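Local coordinates for myosin-2 (Saccharomyces cerevisiae, PDB 6IXO), which carries organelles and other cargo along actin cables in budding yeast, gripping receptor proteins on the cargo through its globular tail domain, at residues 53-58 with 105-110; 392-397 with 407-412; 298-303 with 336-341; 177-182 with 246-251. All blocks are in the same frame, centred on the assembly; numbering follows the deposited sequence.

Contact 1: 53-58 with 105-110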
loop_
_atom_site.group_PDB
_atom_site.type_symbol
_atom_site.label_atom_id
_atom_site.label_comp_id
_atom_site.label_asym_id
_atom_site.label_seq_id
_atom_site.Cartn_x
_atom_site.Cartn_y
_atom_site.Cartn_z
ATOM N N TYR A 53 -3.317 -11.461 -15.519
ATOM C CA TYR A 53 -4.149 -12.111 -16.549
ATOM C C TYR A 53 -5.459 -11.313 -16.806
ATOM O O TYR A 53 -5.905 -11.236 -17.972
ATOM C CB TYR A 53 -4.439 -13.597 -16.195
ATOM C CG TYR A 53 -5.382 -13.793 -15.033
ATOM C CD1 TYR A 53 -6.766 -13.810 -15.233
ATOM C CD2 TYR A 53 -4.898 -13.952 -13.715
ATOM C CE1 TYR A 53 -7.641 -13.966 -14.176
ATOM C CE2 TYR A 53 -5.776 -14.119 -12.650
ATOM C CZ TYR A 53 -7.146 -14.118 -12.880
ATOM O OH TYR A 53 -8.046 -14.265 -11.824
ATOM N N PRO A 54 -6.059 -10.666 -15.785
ATOM C CA PRO A 54 -7.258 -9.885 -16.119
ATOM C C PRO A 54 -6.943 -8.696 -16.997
ATOM O O PRO A 54 -7.652 -8.492 -17.989
ATOM C CB PRO A 54 -7.774 -9.407 -14.743
ATOM C CG PRO A 54 -7.236 -10.411 -13.800
ATOM C CD PRO A 54 -5.856 -10.666 -14.298
ATOM N N ALA A 55 -5.899 -7.944 -16.665
ATOM C CA ALA A 55 -5.540 -6.819 -17.525
ATOM C C ALA A 55 -5.252 -7.263 -18.973
ATOM O O ALA A 55 -5.698 -6.596 -19.897
ATOM C CB ALA A 55 -4.332 -6.087 -16.989
ATOM N N ARG A 56 -4.524 -8.370 -19.161
ATOM C CA ARG A 56 -4.142 -8.762 -20.524
ATOM C C ARG A 56 -5.388 -9.140 -21.287
ATOM O O ARG A 56 -5.534 -8.813 -22.464
ATOM C CB ARG A 56 -3.137 -9.940 -20.526
ATOM C CG ARG A 56 -1.835 -9.676 -19.783
ATOM C CD ARG A 56 -0.795 -9.032 -20.658
ATOM N NE ARG A 56 0.441 -8.672 -19.950
ATOM C CZ ARG A 56 1.497 -9.473 -19.797
ATOM N NH1 ARG A 56 2.575 -9.038 -19.137
ATOM N NH2 ARG A 56 1.483 -10.702 -20.292
ATOM N N ILE A 57 -6.307 -9.837 -20.630
ATOM C CA ILE A 57 -7.562 -10.178 -21.314
ATOM C C ILE A 57 -8.359 -8.921 -21.726
ATOM O O ILE A 57 -8.839 -8.816 -22.857
ATOM C CB ILE A 57 -8.413 -11.088 -20.430
ATOM C CG1 ILE A 57 -7.727 -12.447 -20.358
ATOM C CG2 ILE A 57 -9.816 -11.220 -21.005
ATOM C CD1 ILE A 57 -8.326 -13.419 -19.326
ATOM N N LEU A 58 -8.491 -7.971 -20.803
ATOM C CA LEU A 58 -9.168 -6.707 -21.074
ATOM C C LEU A 58 -8.529 -5.965 -22.235
ATOM O O LEU A 58 -9.220 -5.401 -23.075
ATOM C CB LEU A 58 -9.135 -5.809 -19.824
ATOM C CG LEU A 58 -9.939 -6.308 -18.622
ATOM C CD1 LEU A 58 -9.717 -5.382 -17.390
ATOM C CD2 LEU A 58 -11.407 -6.388 -18.955
ATOM N N LEU A 105 -3.496 -3.653 -7.838
ATOM C CA LEU A 105 -2.551 -2.601 -8.211
ATOM C C LEU A 105 -1.754 -2.999 -9.455
ATOM O O LEU A 105 -1.518 -2.172 -10.351
ATOM C CB LEU A 105 -1.586 -2.298 -7.033
ATOM C CG LEU A 105 -2.255 -1.561 -5.832
ATOM C CD1 LEU A 105 -1.256 -1.471 -4.628
ATOM C CD2 LEU A 105 -2.731 -0.169 -6.237
ATOM N N ALA A 106 -1.292 -4.253 -9.489
ATOM C CA ALA A 106 -0.500 -4.721 -10.637
ATOM C C ALA A 106 -1.350 -4.627 -11.919
ATOM O O ALA A 106 -0.881 -4.175 -12.988
ATOM C CB ALA A 106 -0.053 -6.134 -10.430
ATOM N N ASN A 107 -2.603 -5.055 -11.804
ATOM C CA ASN A 107 -3.460 -5.137 -12.993
ATOM C C ASN A 107 -3.859 -3.770 -13.520
ATOM O O ASN A 107 -3.880 -3.522 -14.738
ATOM C CB ASN A 107 -4.690 -5.993 -12.693
ATOM C CG ASN A 107 -4.408 -7.442 -12.939
ATOM O OD1 ASN A 107 -4.471 -7.931 -14.102
ATOM N ND2 ASN A 107 -3.975 -8.140 -11.886
ATOM N N VAL A 108 -4.159 -2.861 -12.608
ATOM C CA VAL A 108 -4.525 -1.502 -13.026
ATOM C C VAL A 108 -3.287 -0.804 -13.585
ATOM O O VAL A 108 -3.369 -0.050 -14.573
ATOM C CB VAL A 108 -5.163 -0.707 -11.865
ATOM C CG1 VAL A 108 -5.304 0.761 -12.231
ATOM C CG2 VAL A 108 -6.540 -1.312 -11.524
ATOM N N ARG A 109 -2.113 -1.091 -13.010
ATOM C CA ARG A 109 -0.895 -0.528 -13.607
ATOM C C ARG A 109 -0.701 -1.062 -15.028
ATOM O O ARG A 109 -0.223 -0.343 -15.929
ATOM C CB ARG A 109 0.355 -0.854 -12.770
ATOM C CG ARG A 109 1.616 -0.195 -13.317
ATOM C CD ARG A 109 1.476 1.334 -13.294
ATOM N NE ARG A 109 2.745 2.011 -13.617
ATOM C CZ ARG A 109 2.868 3.340 -13.728
ATOM N NH1 ARG A 109 1.786 4.137 -13.570
ATOM N NH2 ARG A 109 4.059 3.865 -14.034
ATOM N N GLU A 110 -1.031 -2.333 -15.236
ATOM C CA GLU A 110 -0.820 -2.896 -16.582
ATOM C C GLU A 110 -1.801 -2.232 -17.578
ATOM O O GLU A 110 -1.463 -1.950 -18.716
ATOM C CB GLU A 110 -1.031 -4.416 -16.557
ATOM C CG GLU A 110 -0.831 -5.114 -17.914
ATOM C CD GLU A 110 0.644 -5.364 -18.187
ATOM O OE1 GLU A 110 1.483 -4.983 -17.336
ATOM O OE2 GLU A 110 0.944 -5.963 -19.233
HETATM O O HOH W 1 3.491 -6.930 -17.020
#

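Contact 2: 392-397 with 407-412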
loop_
_atom_site.group_PDB
_atom_site.type_symbol
_atom_site.label_atom_id
_atom_site.label_comp_id
_atom_site.label_asym_id
_atom_site.label_seq_id
_atom_site.Cartn_x
_atom_site.Cartn_y
_atom_site.Cartn_z
ATOM N N VAL A 392 2.073 -9.204 -26.163
ATOM C CA VAL A 392 2.149 -10.580 -25.667
ATOM C C VAL A 392 1.015 -11.457 -26.216
ATOM O O VAL A 392 -0.135 -11.012 -26.307
ATOM C CB VAL A 392 2.120 -10.632 -24.116
ATOM C CG1 VAL A 392 2.297 -12.058 -23.615
ATOM C CG2 VAL A 392 3.202 -9.746 -23.529
ATOM N N GLU A 393 1.362 -12.692 -26.584
ATOM C CA GLU A 393 0.396 -13.705 -27.007
ATOM C C GLU A 393 -0.917 -13.675 -26.207
ATOM O O GLU A 393 -0.925 -13.459 -24.988
ATOM C CB GLU A 393 1.013 -15.104 -26.897
ATOM C CG GLU A 393 0.136 -16.208 -27.502
ATOM C CD GLU A 393 0.441 -17.594 -26.950
ATOM O OE1 GLU A 393 -0.133 -17.948 -25.895
ATOM O OE2 GLU A 393 1.242 -18.330 -27.577
ATOM N N ALA A 394 -2.019 -13.881 -26.926
ATOM C CA ALA A 394 -3.356 -13.943 -26.349
ATOM C C ALA A 394 -3.493 -15.142 -25.418
ATOM O O ALA A 394 -3.439 -16.287 -25.875
ATOM C CB ALA A 394 -4.402 -14.008 -27.464
ATOM N N TYR A 395 -3.677 -14.878 -24.122
ATOM C CA TYR A 395 -3.775 -15.944 -23.121
ATOM C C TYR A 395 -4.895 -15.738 -22.116
ATOM O O TYR A 395 -5.094 -14.635 -21.628
ATOM C CB TYR A 395 -2.461 -16.074 -22.361
ATOM C CG TYR A 395 -2.550 -16.865 -21.066
ATOM C CD1 TYR A 395 -2.801 -18.238 -21.069
ATOM C CD2 TYR A 395 -2.333 -16.251 -19.844
ATOM C CE1 TYR A 395 -2.857 -18.972 -19.873
ATOM C CE2 TYR A 395 -2.383 -16.973 -18.655
ATOM C CZ TYR A 395 -2.649 -18.331 -18.673
ATOM O OH TYR A 395 -2.705 -19.032 -17.478
ATOM N N ILE A 396 -5.608 -16.815 -21.794
ATOM C CA ILE A 396 -6.655 -16.781 -20.777
ATOM C C ILE A 396 -6.635 -18.087 -19.986
ATOM O O ILE A 396 -6.739 -19.150 -20.574
ATOM C CB ILE A 396 -8.061 -16.522 -21.411
ATOM C CG1 ILE A 396 -9.173 -17.036 -20.511
ATOM C CG2 ILE A 396 -8.227 -17.202 -22.777
ATOM C CD1 ILE A 396 -10.537 -16.772 -21.120
ATOM N N PRO A 397 -6.475 -18.012 -18.649
ATOM C CA PRO A 397 -6.276 -19.194 -17.788
ATOM C C PRO A 397 -7.346 -20.285 -17.883
ATOM O O PRO A 397 -8.369 -20.090 -18.522
ATOM C CB PRO A 397 -6.269 -18.602 -16.377
ATOM C CG PRO A 397 -5.788 -17.206 -16.566
ATOM C CD PRO A 397 -6.371 -16.757 -17.876
ATOM N N ARG A 407 -13.612 -17.219 -26.514
ATOM C CA ARG A 407 -13.659 -17.407 -27.988
ATOM C C ARG A 407 -12.948 -16.233 -28.669
ATOM O O ARG A 407 -12.203 -16.412 -29.637
ATOM C CB ARG A 407 -15.090 -17.523 -28.464
ATOM C CG ARG A 407 -15.181 -17.691 -29.985
ATOM C CD ARG A 407 -14.450 -18.954 -30.449
ATOM N NE ARG A 407 -14.722 -19.254 -31.863
ATOM C CZ ARG A 407 -13.999 -20.102 -32.576
ATOM N NH1 ARG A 407 -12.985 -20.745 -32.008
ATOM N NH2 ARG A 407 -14.296 -20.325 -33.850
ATOM N N ILE A 408 -13.160 -15.029 -28.130
ATOM C CA ILE A 408 -12.490 -13.845 -28.665
ATOM C C ILE A 408 -10.976 -14.037 -28.601
ATOM O O ILE A 408 -10.257 -13.864 -29.590
ATOM C CB ILE A 408 -12.884 -12.568 -27.894
ATOM C CG1 ILE A 408 -14.351 -12.189 -28.152
ATOM C CG2 ILE A 408 -11.976 -11.410 -28.263
ATOM C CD1 ILE A 408 -14.893 -11.110 -27.191
ATOM N N VAL A 409 -10.484 -14.406 -27.429
ATOM C CA VAL A 409 -9.058 -14.601 -27.291
ATOM C C VAL A 409 -8.541 -15.684 -28.222
ATOM O O VAL A 409 -7.493 -15.505 -28.846
ATOM C CB VAL A 409 -8.687 -14.915 -25.814
ATOM C CG1 VAL A 409 -7.247 -15.295 -25.715
ATOM C CG2 VAL A 409 -8.962 -13.696 -24.970
ATOM N N ASP A 410 -9.284 -16.781 -28.374
ATOM C CA ASP A 410 -8.861 -17.832 -29.301
ATOM C C ASP A 410 -8.847 -17.351 -30.752
ATOM O O ASP A 410 -7.987 -17.757 -31.549
ATOM C CB ASP A 410 -9.763 -19.074 -29.193
ATOM C CG ASP A 410 -9.678 -19.762 -27.819
ATOM O OD1 ASP A 410 -8.780 -19.425 -27.010
ATOM O OD2 ASP A 410 -10.517 -20.651 -27.552
ATOM N N LEU A 411 -9.818 -16.517 -31.113
ATOM C CA LEU A 411 -9.919 -16.067 -32.502
ATOM C C LEU A 411 -8.803 -15.066 -32.775
ATOM O O LEU A 411 -8.152 -15.128 -33.799
ATOM C CB LEU A 411 -11.285 -15.448 -32.787
ATOM C CG LEU A 411 -12.451 -16.421 -32.921
ATOM C CD1 LEU A 411 -13.745 -15.650 -32.857
ATOM C CD2 LEU A 411 -12.343 -17.237 -34.207
ATOM N N VAL A 412 -8.571 -14.151 -31.839
ATOM C CA VAL A 412 -7.450 -13.234 -31.966
ATOM C C VAL A 412 -6.154 -14.015 -32.138
ATOM O O VAL A 412 -5.360 -13.748 -33.049
ATOM C CB VAL A 412 -7.320 -12.315 -30.752
ATOM C CG1 VAL A 412 -5.969 -11.639 -30.764
ATOM C CG2 VAL A 412 -8.451 -11.300 -30.745
#

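Contact 3: 298-303 with 336-341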
loop_
_atom_site.group_PDB
_atom_site.type_symbol
_atom_site.label_atom_id
_atom_site.label_comp_id
_atom_site.label_asym_id
_atom_site.label_seq_id
_atom_site.Cartn_x
_atom_site.Cartn_y
_atom_site.Cartn_z
ATOM N N TYR A 298 18.902 11.400 36.272
ATOM C CA TYR A 298 19.148 11.829 37.653
ATOM C C TYR A 298 19.877 13.159 37.804
ATOM O O TYR A 298 19.709 13.840 38.805
ATOM C CB TYR A 298 19.901 10.723 38.388
ATOM C CG TYR A 298 19.014 9.513 38.598
ATOM C CD1 TYR A 298 17.673 9.661 38.965
ATOM C CD2 TYR A 298 19.489 8.228 38.389
ATOM C CE1 TYR A 298 16.849 8.553 39.142
ATOM C CE2 TYR A 298 18.665 7.128 38.546
ATOM C CZ TYR A 298 17.361 7.291 38.933
ATOM O OH TYR A 298 16.582 6.174 39.101
ATOM N N THR A 299 20.674 13.540 36.814
ATOM C CA THR A 299 21.375 14.813 36.868
ATOM C C THR A 299 20.928 15.748 35.740
ATOM O O THR A 299 20.373 15.307 34.719
ATOM C CB THR A 299 22.889 14.626 36.762
ATOM O OG1 THR A 299 23.233 14.322 35.401
ATOM C CG2 THR A 299 23.366 13.497 37.682
ATOM N N ILE A 300 21.170 17.037 35.942
ATOM C CA ILE A 300 20.964 18.034 34.903
ATOM C C ILE A 300 21.598 17.614 33.578
ATOM O O ILE A 300 20.954 17.631 32.514
ATOM C CB ILE A 300 21.550 19.391 35.338
ATOM C CG1 ILE A 300 20.731 19.974 36.493
ATOM C CG2 ILE A 300 21.621 20.356 34.154
ATOM C CD1 ILE A 300 19.264 20.156 36.172
ATOM N N GLU A 301 22.859 17.209 33.642
ATOM C CA GLU A 301 23.547 16.780 32.434
ATOM C C GLU A 301 22.867 15.580 31.771
ATOM O O GLU A 301 22.829 15.484 30.531
ATOM C CB GLU A 301 24.999 16.445 32.736
ATOM C CG GLU A 301 25.817 16.306 31.476
ATOM C CD GLU A 301 27.174 15.717 31.737
ATOM O OE1 GLU A 301 27.497 15.481 32.922
ATOM O OE2 GLU A 301 27.915 15.488 30.759
ATOM N N ASP A 302 22.341 14.668 32.588
ATOM C CA ASP A 302 21.558 13.544 32.069
ATOM C C ASP A 302 20.436 14.057 31.179
ATOM O O ASP A 302 20.140 13.499 30.104
ATOM C CB ASP A 302 20.948 12.714 33.207
ATOM C CG ASP A 302 21.954 11.790 33.888
ATOM O OD1 ASP A 302 23.046 11.543 33.335
ATOM O OD2 ASP A 302 21.622 11.292 34.984
ATOM N N ILE A 303 19.791 15.113 31.647
ATOM C CA ILE A 303 18.654 15.646 30.916
ATOM C C ILE A 303 19.145 16.359 29.655
ATOM O O ILE A 303 18.532 16.221 28.607
ATOM C CB ILE A 303 17.801 16.574 31.813
ATOM C CG1 ILE A 303 17.179 15.757 32.961
ATOM C CG2 ILE A 303 16.708 17.240 31.017
ATOM C CD1 ILE A 303 16.349 14.529 32.481
ATOM N N GLN A 336 13.490 16.062 42.376
ATOM C CA GLN A 336 12.612 17.196 42.121
ATOM C C GLN A 336 13.331 18.216 41.269
ATOM O O GLN A 336 12.747 18.786 40.341
ATOM C CB GLN A 336 12.141 17.823 43.436
ATOM C CG GLN A 336 11.305 16.861 44.249
ATOM C CD GLN A 336 10.133 16.340 43.436
ATOM O OE1 GLN A 336 9.296 17.117 42.998
ATOM N NE2 GLN A 336 10.086 15.029 43.205
ATOM N N GLU A 337 14.606 18.420 41.598
ATOM C CA GLU A 337 15.520 19.266 40.841
ATOM C C GLU A 337 15.427 18.978 39.323
ATOM O O GLU A 337 15.419 19.889 38.494
ATOM C CB GLU A 337 16.953 19.051 41.339
ATOM C CG GLU A 337 17.106 19.016 42.889
ATOM C CD GLU A 337 17.032 17.605 43.510
ATOM O OE1 GLU A 337 16.083 17.324 44.284
ATOM O OE2 GLU A 337 17.943 16.787 43.248
ATOM N N ILE A 338 15.338 17.707 38.962
ATOM C CA ILE A 338 15.315 17.362 37.547
ATOM C C ILE A 338 13.915 17.629 36.968
ATOM O O ILE A 338 13.796 18.143 35.853
ATOM C CB ILE A 338 15.776 15.900 37.324
ATOM C CG1 ILE A 338 17.280 15.845 36.993
ATOM C CG2 ILE A 338 15.020 15.247 36.152
ATOM C CD1 ILE A 338 18.221 16.648 37.876
ATOM N N LEU A 339 12.863 17.343 37.736
ATOM C CA LEU A 339 11.505 17.610 37.259
ATOM C C LEU A 339 11.291 19.107 37.029
ATOM O O LEU A 339 10.647 19.509 36.063
ATOM C CB LEU A 339 10.452 17.069 38.239
ATOM C CG LEU A 339 10.296 15.542 38.376
ATOM C CD1 LEU A 339 9.260 15.179 39.434
ATOM C CD2 LEU A 339 9.922 14.883 37.034
ATOM N N ARG A 340 11.844 19.951 37.893
ATOM C CA ARG A 340 11.638 21.381 37.704
ATOM C C ARG A 340 12.534 21.885 36.580
ATOM O O ARG A 340 12.173 22.819 35.874
ATOM C CB ARG A 340 11.869 22.167 39.015
ATOM C CG ARG A 340 13.304 22.461 39.416
ATOM C CD ARG A 340 13.331 23.286 40.743
ATOM N NE ARG A 340 12.257 22.851 41.636
ATOM C CZ ARG A 340 12.428 22.118 42.735
ATOM N NH1 ARG A 340 13.647 21.760 43.126
ATOM N NH2 ARG A 340 11.373 21.757 43.457
ATOM N N TYR A 341 13.692 21.260 36.395
ATOM C CA TYR A 341 14.545 21.614 35.270
ATOM C C TYR A 341 13.815 21.386 33.949
ATOM O O TYR A 341 13.805 22.246 33.057
ATOM C CB TYR A 341 15.830 20.803 35.294
ATOM C CG TYR A 341 16.793 21.141 34.175
ATOM C CD1 TYR A 341 17.260 22.434 34.005
ATOM C CD2 TYR A 341 17.262 20.161 33.312
ATOM C CE1 TYR A 341 18.157 22.747 32.994
ATOM C CE2 TYR A 341 18.162 20.463 32.295
ATOM C CZ TYR A 341 18.604 21.762 32.143
ATOM O OH TYR A 341 19.496 22.084 31.143
#

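Contact 4: 177-182 with 246-251. With SO4 (sulfate ion), chain C.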
loop_
_atom_site.group_PDB
_atom_site.type_symbol
_atom_site.label_atom_id
_atom_site.label_comp_id
_atom_site.label_asym_id
_atom_site.label_seq_id
_atom_site.Cartn_x
_atom_site.Cartn_y
_atom_site.Cartn_z
ATOM N N ALA A 177 0.511 -5.078 19.803
ATOM C CA ALA A 177 1.795 -5.752 19.568
ATOM C C ALA A 177 2.993 -4.925 20.057
ATOM O O ALA A 177 3.900 -5.448 20.709
ATOM C CB ALA A 177 1.938 -6.051 18.071
ATOM N N VAL A 178 3.015 -3.640 19.720
ATOM C CA VAL A 178 4.163 -2.790 20.058
ATOM C C VAL A 178 4.126 -2.329 21.517
ATOM O O VAL A 178 5.112 -2.428 22.226
ATOM C CB VAL A 178 4.225 -1.571 19.119
ATOM C CG1 VAL A 178 5.286 -0.568 19.545
ATOM C CG2 VAL A 178 4.475 -2.038 17.639
ATOM N N VAL A 179 2.962 -1.826 21.945
ATOM C CA VAL A 179 2.852 -1.117 23.228
ATOM C C VAL A 179 2.548 -2.045 24.391
ATOM O O VAL A 179 3.085 -1.898 25.479
ATOM C CB VAL A 179 1.764 -0.008 23.120
ATOM C CG1 VAL A 179 1.589 0.720 24.443
ATOM C CG2 VAL A 179 2.175 1.009 22.041
ATOM N N ILE A 180 1.674 -3.005 24.167
ATOM C CA ILE A 180 1.131 -3.799 25.265
ATOM C C ILE A 180 1.771 -5.192 25.390
ATOM O O ILE A 180 2.101 -5.605 26.493
ATOM C CB ILE A 180 -0.422 -3.991 25.105
ATOM C CG1 ILE A 180 -1.133 -2.637 25.068
ATOM C CG2 ILE A 180 -0.982 -4.881 26.243
ATOM C CD1 ILE A 180 -1.049 -1.865 26.410
ATOM N N SER A 181 1.897 -5.934 24.280
ATOM C CA SER A 181 2.385 -7.332 24.349
ATOM C C SER A 181 3.809 -7.387 24.900
ATOM O O SER A 181 4.651 -6.545 24.586
ATOM C CB SER A 181 2.365 -8.044 22.986
ATOM O OG SER A 181 3.496 -7.679 22.207
ATOM N N GLU A 182 4.065 -8.386 25.732
ATOM C CA GLU A 182 5.363 -8.490 26.361
ATOM C C GLU A 182 6.282 -9.334 25.525
ATOM O O GLU A 182 6.054 -10.522 25.327
ATOM C CB GLU A 182 5.232 -9.062 27.773
ATOM C CG GLU A 182 4.546 -8.102 28.718
ATOM C CD GLU A 182 4.585 -8.581 30.149
ATOM O OE1 GLU A 182 3.927 -9.601 30.448
ATOM O OE2 GLU A 182 5.305 -7.960 30.965
ATOM N N ILE A 246 2.198 7.822 25.255
ATOM C CA ILE A 246 2.407 9.059 26.012
ATOM C C ILE A 246 1.221 9.382 26.955
ATOM O O ILE A 246 1.352 10.201 27.892
ATOM C CB ILE A 246 2.671 10.268 25.056
ATOM C CG1 ILE A 246 3.365 11.390 25.857
ATOM C CG2 ILE A 246 1.364 10.702 24.294
ATOM C CD1 ILE A 246 3.947 12.495 25.048
ATOM N N MET A 247 0.073 8.749 26.718
ATOM C CA MET A 247 -1.079 8.938 27.644
ATOM C C MET A 247 -1.011 8.069 28.901
ATOM O O MET A 247 -1.781 8.258 29.831
ATOM C CB MET A 247 -2.386 8.627 26.914
ATOM C CG MET A 247 -2.672 9.557 25.753
ATOM S SD MET A 247 -4.359 9.367 25.099
ATOM C CE MET A 247 -4.181 7.815 24.214
ATOM N N LYS A 248 -0.123 7.074 28.928
ATOM C CA LYS A 248 -0.223 6.084 29.991
ATOM C C LYS A 248 0.479 6.582 31.251
ATOM O O LYS A 248 1.638 6.967 31.213
ATOM C CB LYS A 248 0.357 4.737 29.538
ATOM C CG LYS A 248 -0.572 4.101 28.454
ATOM C CD LYS A 248 -0.064 2.738 28.015
ATOM C CE LYS A 248 -0.970 2.176 26.901
ATOM N NZ LYS A 248 -2.287 1.731 27.424
ATOM N N ARG A 249 -0.250 6.617 32.351
ATOM C CA ARG A 249 0.290 7.254 33.558
ATOM C C ARG A 249 0.737 6.265 34.595
ATOM O O ARG A 249 1.451 6.605 35.572
ATOM C CB ARG A 249 -0.763 8.221 34.146
ATOM C CG ARG A 249 -0.940 9.378 33.214
ATOM C CD ARG A 249 -1.978 10.331 33.662
ATOM N NE ARG A 249 -1.455 11.132 34.755
ATOM C CZ ARG A 249 -1.931 12.331 35.060
ATOM N NH1 ARG A 249 -1.424 13.013 36.082
ATOM N NH2 ARG A 249 -2.918 12.840 34.327
ATOM N N ASN A 250 0.362 5.012 34.422
ATOM C CA ASN A 250 0.881 4.068 35.432
ATOM C C ASN A 250 1.495 2.858 34.714
ATOM O O ASN A 250 1.078 1.717 34.929
ATOM C CB ASN A 250 -0.244 3.654 36.392
ATOM C CG ASN A 250 0.234 2.715 37.467
ATOM O OD1 ASN A 250 1.414 2.714 37.808
ATOM N ND2 ASN A 250 -0.673 1.899 37.998
ATOM N N PHE A 251 2.486 3.111 33.852
ATOM C CA PHE A 251 2.871 2.102 32.876
ATOM C C PHE A 251 4.311 2.229 32.416
ATOM O O PHE A 251 5.004 1.230 32.222
ATOM C CB PHE A 251 1.918 2.228 31.681
ATOM C CG PHE A 251 2.128 1.216 30.583
ATOM C CD1 PHE A 251 1.540 -0.043 30.655
ATOM C CD2 PHE A 251 2.861 1.555 29.438
ATOM C CE1 PHE A 251 1.692 -0.960 29.603
ATOM C CE2 PHE A 251 2.991 0.655 28.379
ATOM C CZ PHE A 251 2.394 -0.603 28.467
HETATM S S SO4 C . -2.693 16.181 34.868
HETATM O O1 SO4 C . -2.927 17.622 34.918
HETATM O O2 SO4 C . -2.791 15.616 36.210
HETATM O O3 SO4 C . -3.682 15.552 33.999
HETATM O O4 SO4 C . -1.360 15.920 34.332
#

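Contact 1: 53-58 with 105-110
Arg-56 and Glu-110 reach each other through two bent side chains: in Glu-110, CG stands anti to the backbone N (chi1 -180°) before the chain turns at chi2, and in Arg-56, CG lies beside its own backbone N, with the chain bent at chi2 (-87°). With the chains so folded, NE of Arg-56 lies 2.8 Å from OE2 of Glu-110 in a nearly straight salt bridge. The carboxylate oxygen lies close to the guanidinium plane, yet NE meets OE2 from above the carboxylate plane, the two planes being 43° apart. A water links the same pair, accepting from Arg-56 NH1 at 3.1 Å and donating to Glu-110 OE1 at 2.8 Å. An alanine in place of Arg-56 would probably leave OE2 of Glu-110 without its charged mate and the water without one of its holders. Helices 53-67 and 97-124 run in the same direction at a shallow angle in the all-helical tail domain, their local axes 8.4 Å apart. At the start of helix 53-67, where backbone N-H groups lack acceptors within the helix, OD1 of Asn-107 takes the N-H of Ala-55 at 2.9 Å. The side chains of Asn-107 and Pro-54 cross at about a right angle, and ND2 donates to the carbonyls of Val-51 and Phe-103, which fixes the amide's rotation. Between the two polar links, the methyl of Ala-55 rests 3.7 Å from CB of Glu-110.

Contact 2: 392-397 with 407-412
Apolar contact dominates where Val-409 presses against the extended chain at Ala-394 and Ile-396. One methyl does most of the work: CG1 of Val-409 sits 3.6 Å from CB of Ala-394 and equally near CG2 of Ile-396, touching the two side chains that the extended backbone turns to the same side. Its place follows from chi1 of 172°, which sets CG1 anti to the backbone N. In Ile-396 it is CG1 that is anti to the backbone N, leaving the branch methyl CG2 in the crowded position between N and the carbonyl carbon, from which it meets both CG1 and CB of Val-409, the latter at 3.8 Å. One helical turn on, CG1 of Val-412 makes a looser contact with CB of Ala-394 at 4.4 Å.

Backbone atoms add van der Waals contact but no hydrogen bond: the carbonyl O of Val-409 lies 3.7 Å from CB of Ala-394, and N of Tyr-395 lies 3.9 Å from CG1 of Val-409. The polar and charged side chains find partners outside the two segments. Tyr-395, whose CB points away from the helix, forms a cation-pi pair with Arg-49, while Arg-407 makes a salt bridge to Glu-12 and Asp-410 one to Lys-406 within its own helix.

The extended segment lies between two helices, with Ala-394 and Ile-396 also touching Ile-60 and Ile-57 of helix 53-67, while helix 403-415 packs through Ile-408 and Leu-411 on helix 6-18.

Contact 3: 298-303 with 336-341
Ile-338, Tyr-341 and Ile-300 carry most of this interface. CD1 of Ile-338 pushes against the backbone where helix 300-309 begins, 3.3 Å from O of Tyr-298 and 3.5 Å from N of Ile-300. The ring of Tyr-341, its CG anti to the backbone N (chi1 -178°), receives CD1 of Ile-300 over one face in a CH-pi contact, 3.6 Å from the ring centroid. Ile-303 meets the same ring at its edge, its CG2 lying 3.8 Å from CD2 of Tyr-341, and turns CG1 to CG2 of Ile-338. An alanine in place of Tyr-341 would probably open a gap beside Ile-300 and Ile-303 and leave Asp-304 without the hydrogen bond it shares with the tyrosine hydroxyl. The turn under Ile-338 is kept in shape by a capping box: Thr-299 OG1 accepts from Asp-302 N, and Asp-302 OD2 from Thr-299 N. Helix 336-350 packs its first turns on the N-terminal end of helix 300-309, with the Tyr-298 hydroxyl bonded to the carbonyl of Ser-332 and its side chain against Pro-335, just before helix 336-350.

Contact 4: 177-182 with 246-251
Phe-251 overlaps the C-terminal end of helix 134-180, its ring edge against the carbonyl O of Val-179, which lies near the ring plane and 3.3 Å from CZ of Phe-251. CD1 of Ile-180 comes obliquely to within 4.2 Å of the same CZ, and CG1 of Val-179 is equally far from CE2. Lys-248 lies over one ring face, with CD 3.5 Å above the plane and toward the rim. Its aliphatic chain continues past the phenylalanine until CE meets CG1 of Val-179 at 3.8 Å, while a bend at chi4 (-73°) leaves NZ 3.9 Å from CD1 of Ile-180. Elsewhere on the loop, Arg-249 grips a sulfate, probably from the crystallisation liquor, through NH1 to O2 and NH2 to O3. Helix 134-180 ends in a wider pi-type turn, after which Ser-181 OG donates back to Ala-177 O at 2.7 Å. This is a helix C-terminus packed against an interhelical loop, here the link from helix 223-247 to helix 254-273 within the Dilute region of the cargo-binding tail.

How the contacts relate
Contact 1 is the buried member of the set and contact 2 lies at the surface, while contacts 3 and 4 are partly buried. Contacts 1 and 2 meet at helix 53-67, which supplies one side of contact 1 and packs against the loop of contact 2: Ile-57 meets Tyr-395 and Ile-396, and Arg-56 meets Val-392. Their chemistry is reversed from simple expectation, since the buried helices are joined by a salt bridge and a side-chain amide bonded to a backbone N-H, whereas the surface pair is joined by methyl groups. Contacts 3 and 4 lie across the chain's centre from these. Both place an aromatic ring at a helix end: in contact 3 it takes a methyl over its face, in contact 4 its edge meets a backbone carbonyl.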